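Local coordinates for endolysin B (Mycobacterium phage D29, PDB 3HC7), which hydrolyses the ester link between mycolic acids and arabinogalactan, breaking down the mycobacterial outer membrane so that new phage can leave the lysed host, at residues Ile33-Pro38 with Pro72-Ala77; Ala202-Leu207 with Glu214-Ala219. All blocks are in the same frame, centred on the assembly; numbering follows the deposited sequence.

Contact 1. Residues Ile33-Pro38 with Pro72-Ala77; sequences IYRWQP and PYADFA
Y34 and A77 touch between two backbones that are not neighbours in the sheet. The closest CA atoms, those of Y34 and F76, are 8.5 Å apart. Strand 5-9 lies between them: R35 and Q37 make backbone hydrogen bonds to L6 from one side, and D75 makes one to W5 from the other. Strands 35-38 and 76-81 run parallel. Y34 and A77 both direct their CB toward the opposite segment. The Y34 ring comes obliquely to the methyl of A77, with CE2 4.0 Å from CB. Its hydroxyl is hydrogen-bonded to the carbonyl O of L251, which ties the far end of the ring to a residue near the end of the chain. Y34 also touches K112 of strand 110-116. These strands belong to the parallel sheet of the alpha/beta-hydrolase fold, in its cutinase branch. Strand 35-38 is the outermost strand on its side. Strand 76-81 is inside the sheet and leads to S82, the active-site serine. The second touch is looser. R35 extends its guanidinium obliquely past A74, with NH1 4.2 Å from CB. That NH1 forms a salt bridge with D71 and a hydrogen bond with the K3 carbonyl. F76 points away from 33-38 and packs on helix 50-70.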
loop_
_atom_site.group_PDB
_atom_site.type_symbol
_atom_site.label_atom_id
_atom_site.label_comp_id
_atom_site.label_asym_id
_atom_site.label_seq_id
_atom_site.Cartn_x
_atom_site.Cartn_y
_atom_site.Cartn_z
ATOM N N ILE A 33 -4.412 -23.567 -1.083
ATOM C CA ILE A 33 -4.764 -23.305 -2.468
ATOM C C ILE A 33 -3.742 -22.402 -3.167
ATOM O O ILE A 33 -3.673 -22.372 -4.392
ATOM C CB ILE A 33 -6.190 -22.716 -2.590
ATOM C CG1 ILE A 33 -6.169 -21.335 -3.245
ATOM C CG2 ILE A 33 -6.887 -22.705 -1.234
ATOM C CD1 ILE A 33 -7.501 -20.925 -3.840
ATOM N N TYR A 34 -2.951 -21.676 -2.381
ATOM C CA TYR A 34 -1.896 -20.823 -2.919
ATOM C C TYR A 34 -0.541 -21.212 -2.338
ATOM O O TYR A 34 -0.454 -21.640 -1.189
ATOM C CB TYR A 34 -2.143 -19.360 -2.550
ATOM C CG TYR A 34 -3.288 -18.672 -3.255
ATOM C CD1 TYR A 34 -4.569 -18.700 -2.725
ATOM C CD2 TYR A 34 -3.078 -17.956 -4.430
ATOM C CE1 TYR A 34 -5.614 -18.058 -3.355
ATOM C CE2 TYR A 34 -4.117 -17.309 -5.064
ATOM C CZ TYR A 34 -5.383 -17.363 -4.521
ATOM O OH TYR A 34 -6.427 -16.720 -5.144
ATOM N N ARG A 35 0.512 -21.050 -3.134
ATOM C CA ARG A 35 1.879 -21.054 -2.620
ATOM C C ARG A 35 2.210 -19.633 -2.165
ATOM O O ARG A 35 1.792 -18.665 -2.800
ATOM C CB ARG A 35 2.855 -21.495 -3.706
ATOM C CG ARG A 35 2.674 -22.937 -4.134
ATOM C CD ARG A 35 2.800 -23.077 -5.635
ATOM N NE ARG A 35 4.171 -23.307 -6.068
ATOM C CZ ARG A 35 4.530 -23.447 -7.341
ATOM N NH1 ARG A 35 3.618 -23.366 -8.302
ATOM N NH2 ARG A 35 5.798 -23.661 -7.655
ATOM N N TRP A 36 2.969 -19.506 -1.079
ATOM C CA TRP A 36 3.161 -18.210 -0.440
ATOM C C TRP A 36 4.603 -17.705 -0.450
ATOM O O TRP A 36 5.512 -18.383 0.035
ATOM C CB TRP A 36 2.630 -18.263 0.994
ATOM C CG TRP A 36 2.796 -16.988 1.755
ATOM C CD1 TRP A 36 2.777 -15.719 1.254
ATOM C CD2 TRP A 36 2.974 -16.861 3.168
ATOM N NE1 TRP A 36 2.951 -14.809 2.268
ATOM C CE2 TRP A 36 3.071 -15.485 3.454
ATOM C CE3 TRP A 36 3.069 -17.778 4.220
ATOM C CZ2 TRP A 36 3.257 -15.003 4.751
ATOM C CZ3 TRP A 36 3.253 -17.300 5.504
ATOM C CH2 TRP A 36 3.346 -15.927 5.758
ATOM N N GLN A 37 4.793 -16.504 -0.997
ATOM C CA GLN A 37 6.089 -15.836 -0.997
ATOM C C GLN A 37 6.020 -14.460 -0.337
ATOM O O GLN A 37 5.743 -13.459 -0.999
ATOM C CB GLN A 37 6.616 -15.677 -2.421
ATOM C CG GLN A 37 7.966 -14.981 -2.486
ATOM C CD GLN A 37 9.011 -15.714 -1.668
ATOM O OE1 GLN A 37 9.355 -16.858 -1.968
ATOM N NE2 GLN A 37 9.516 -15.064 -0.624
ATOM N N PRO A 38 6.277 -14.405 0.976
ATOM C CA PRO A 38 6.308 -13.128 1.693
ATOM C C PRO A 38 7.446 -12.274 1.162
ATOM O O PRO A 38 8.505 -12.813 0.843
ATOM C CB PRO A 38 6.605 -13.542 3.139
ATOM C CG PRO A 38 6.287 -14.978 3.214
ATOM C CD PRO A 38 6.560 -15.542 1.860
ATOM N N PRO A 72 5.498 -21.592 -15.448
ATOM C CA PRO A 72 4.768 -20.842 -16.477
ATOM C C PRO A 72 3.254 -21.056 -16.456
ATOM O O PRO A 72 2.523 -20.265 -17.055
ATOM C CB PRO A 72 5.356 -21.382 -17.785
ATOM C CG PRO A 72 6.701 -21.914 -17.408
ATOM C CD PRO A 72 6.521 -22.476 -16.029
ATOM N N TYR A 73 2.788 -22.104 -15.787
ATOM C CA TYR A 73 1.358 -22.383 -15.760
ATOM C C TYR A 73 0.743 -21.883 -14.463
ATOM O O TYR A 73 -0.446 -22.074 -14.209
ATOM C CB TYR A 73 1.094 -23.881 -15.933
ATOM N N ALA A 74 1.569 -21.244 -13.643
ATOM C CA ALA A 74 1.120 -20.726 -12.358
ATOM C C ALA A 74 0.608 -19.306 -12.507
ATOM O O ALA A 74 1.324 -18.427 -12.997
ATOM C CB ALA A 74 2.253 -20.768 -11.346
ATOM N N ASP A 75 -0.637 -19.084 -12.098
ATOM C CA ASP A 75 -1.180 -17.735 -12.041
ATOM C C ASP A 75 -0.726 -17.137 -10.721
ATOM O O ASP A 75 -0.067 -17.816 -9.934
ATOM C CB ASP A 75 -2.704 -17.763 -12.135
ATOM C CG ASP A 75 -3.191 -18.128 -13.525
ATOM O OD1 ASP A 75 -2.421 -17.949 -14.494
ATOM O OD2 ASP A 75 -4.346 -18.585 -13.644
ATOM N N PHE A 76 -1.052 -15.875 -10.472
ATOM C CA PHE A 76 -0.662 -15.285 -9.187
ATOM C C PHE A 76 -1.626 -14.235 -8.667
ATOM O O PHE A 76 -2.528 -13.785 -9.380
ATOM C CB PHE A 76 0.774 -14.735 -9.227
ATOM C CG PHE A 76 0.924 -13.449 -10.004
ATOM C CD1 PHE A 76 0.726 -13.422 -11.378
ATOM C CD2 PHE A 76 1.289 -12.272 -9.360
ATOM C CE1 PHE A 76 0.869 -12.247 -12.103
ATOM C CE2 PHE A 76 1.445 -11.085 -10.073
ATOM C CZ PHE A 76 1.230 -11.072 -11.447
ATOM N N ALA A 77 -1.412 -13.860 -7.409
ATOM C CA ALA A 77 -2.194 -12.838 -6.739
ATOM C C ALA A 77 -1.251 -12.025 -5.858
ATOM O O ALA A 77 -0.161 -12.484 -5.512
ATOM C CB ALA A 77 -3.295 -13.485 -5.898
#

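Contact 2. Residues Ala202-Leu207 with Glu214-Ala219; sequences AQLIEL and EGIALA
L204 points its side chain at the backbone of G215 and I216, and both its methyls take part. CD1 lies 3.5 Å from G215 C and 3.6 Å from I216 N, so it meets the peptide link between the two residues. CD2 is 4.1 Å from G215 CA. The forked end of the leucine thus rests on main chain more than on side chains. A chi1 of -75° sets CG opposite the carbonyl carbon, and a chi2 of 179° carries CD1 straight on to that peptide. G215 has no side chain, and this lets the methyls come down on the helix backbone. The CA atoms of L204 and G215 are accordingly only 6.5 Å apart. The contact joins two consecutive helices, 200-207 and 212-230, linked by a short connection and steeply inclined to each other. L204 lies about midway along the short helix 200-207, and G215 and I216 lie near the start of helix 212-230. I216 adds the apolar side-chain contact. Its CB points neither at helix 200-207 nor away from it, and CG1 makes the contact, 3.9 Å from L204 CD1. I183 of helix 179-189 and I212 of the second helix also touch L204. F193, in a loop, touches I216. E214 turns its carboxylate away from helix 200-207 and forms a salt bridge with R210 in the link.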
loop_
_atom_site.group_PDB
_atom_site.type_symbol
_atom_site.label_atom_id
_atom_site.label_comp_id
_atom_site.label_asym_id
_atom_site.label_seq_id
_atom_site.Cartn_x
_atom_site.Cartn_y
_atom_site.Cartn_z
ATOM N N ALA A 202 13.284 20.461 1.694
ATOM C CA ALA A 202 13.288 20.914 0.299
ATOM C C ALA A 202 11.854 21.025 -0.214
ATOM O O ALA A 202 11.475 22.013 -0.842
ATOM C CB ALA A 202 14.076 19.958 -0.566
ATOM N N GLN A 203 11.062 19.997 0.064
ATOM C CA GLN A 203 9.663 19.979 -0.328
ATOM C C GLN A 203 8.835 21.069 0.343
ATOM O O GLN A 203 7.933 21.635 -0.285
ATOM C CB GLN A 203 9.055 18.596 -0.088
ATOM C CG GLN A 203 9.681 17.501 -0.957
ATOM C CD GLN A 203 8.978 16.159 -0.813
ATOM O OE1 GLN A 203 7.857 15.975 -1.287
ATOM N NE2 GLN A 203 9.644 15.212 -0.165
ATOM N N LEU A 204 9.131 21.367 1.610
ATOM C CA LEU A 204 8.414 22.424 2.309
ATOM C C LEU A 204 8.636 23.760 1.615
ATOM O O LEU A 204 7.719 24.574 1.492
ATOM C CB LEU A 204 8.833 22.507 3.785
ATOM C CG LEU A 204 8.280 21.398 4.690
ATOM C CD1 LEU A 204 8.790 21.568 6.128
ATOM C CD2 LEU A 204 6.751 21.396 4.643
ATOM N N ILE A 205 9.862 23.978 1.155
ATOM C CA ILE A 205 10.206 25.225 0.484
ATOM C C ILE A 205 9.424 25.360 -0.815
ATOM O O ILE A 205 8.848 26.407 -1.097
ATOM C CB ILE A 205 11.718 25.318 0.217
ATOM C CG1 ILE A 205 12.440 25.691 1.516
ATOM C CG2 ILE A 205 12.013 26.362 -0.860
ATOM C CD1 ILE A 205 13.890 25.251 1.553
ATOM N N GLU A 206 9.397 24.290 -1.595
ATOM C CA GLU A 206 8.630 24.283 -2.832
ATOM C C GLU A 206 7.138 24.515 -2.552
ATOM O O GLU A 206 6.475 25.284 -3.264
ATOM C CB GLU A 206 8.854 22.975 -3.589
ATOM C CG GLU A 206 8.454 23.043 -5.055
ATOM N N LEU A 207 6.620 23.878 -1.501
ATOM C CA LEU A 207 5.210 24.040 -1.119
ATOM C C LEU A 207 4.869 25.481 -0.772
ATOM O O LEU A 207 3.838 26.005 -1.203
ATOM C CB LEU A 207 4.845 23.141 0.067
ATOM C CG LEU A 207 3.384 23.222 0.528
ATOM C CD1 LEU A 207 2.453 22.769 -0.587
ATOM C CD2 LEU A 207 3.145 22.386 1.775
ATOM N N GLU A 214 6.444 26.268 10.685
ATOM C CA GLU A 214 5.141 25.665 10.893
ATOM C C GLU A 214 5.073 24.323 10.170
ATOM O O GLU A 214 4.497 23.353 10.681
ATOM C CB GLU A 214 4.025 26.600 10.414
ATOM C CG GLU A 214 2.659 25.938 10.393
ATOM C CD GLU A 214 1.512 26.924 10.157
ATOM O OE1 GLU A 214 1.773 28.137 10.000
ATOM O OE2 GLU A 214 0.344 26.475 10.132
ATOM N N GLY A 215 5.684 24.264 8.989
ATOM C CA GLY A 215 5.694 23.038 8.211
ATOM C C GLY A 215 6.589 21.976 8.841
ATOM O O GLY A 215 6.294 20.775 8.805
ATOM N N ILE A 216 7.692 22.416 9.430
ATOM C CA ILE A 216 8.600 21.497 10.105
ATOM C C ILE A 216 7.889 20.845 11.295
ATOM O O ILE A 216 7.925 19.620 11.475
ATOM C CB ILE A 216 9.863 22.238 10.580
ATOM C CG1 ILE A 216 10.764 22.566 9.391
ATOM C CG2 ILE A 216 10.620 21.424 11.620
ATOM C CD1 ILE A 216 11.878 23.539 9.732
ATOM N N ALA A 217 7.220 21.673 12.087
ATOM C CA ALA A 217 6.490 21.189 13.251
ATOM C C ALA A 217 5.400 20.180 12.884
ATOM O O ALA A 217 5.290 19.133 13.522
ATOM C CB ALA A 217 5.899 22.338 14.007
ATOM N N LEU A 218 4.594 20.489 11.872
ATOM C CA LEU A 218 3.522 19.572 11.480
ATOM C C LEU A 218 4.078 18.262 10.927
ATOM O O LEU A 218 3.577 17.181 11.237
ATOM C CB LEU A 218 2.572 20.207 10.468
ATOM C CG LEU A 218 1.468 19.269 9.961
ATOM C CD1 LEU A 218 0.544 18.887 11.101
ATOM C CD2 LEU A 218 0.676 19.910 8.829
ATOM N N ALA A 219 5.097 18.361 10.084
ATOM C CA ALA A 219 5.770 17.171 9.580
ATOM C C ALA A 219 6.305 16.307 10.729
ATOM O O ALA A 219 6.163 15.090 10.717
ATOM C CB ALA A 219 6.891 17.554 8.630
#

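The two contacts lie on opposite sides of the chain's centre, with their own centres about 43 Å apart, and share no element. Contact 1 belongs to the central parallel sheet and joins segments with 33 residues between them, 21 of them helical. Contact 2 is local, between consecutive helices later in the chain. Both are largely buried but small in area; R35 in contact 1 and I216 in contact 2 are partly exposed. Contact 1 combines an aromatic-methyl contact with a charged group passing a methyl, and its polar ends are bonded outside the two segments. Contact 2 is apolar and sets leucine methyls against helix backbone. Both lie away from the active-site residues S82, D166 and H240.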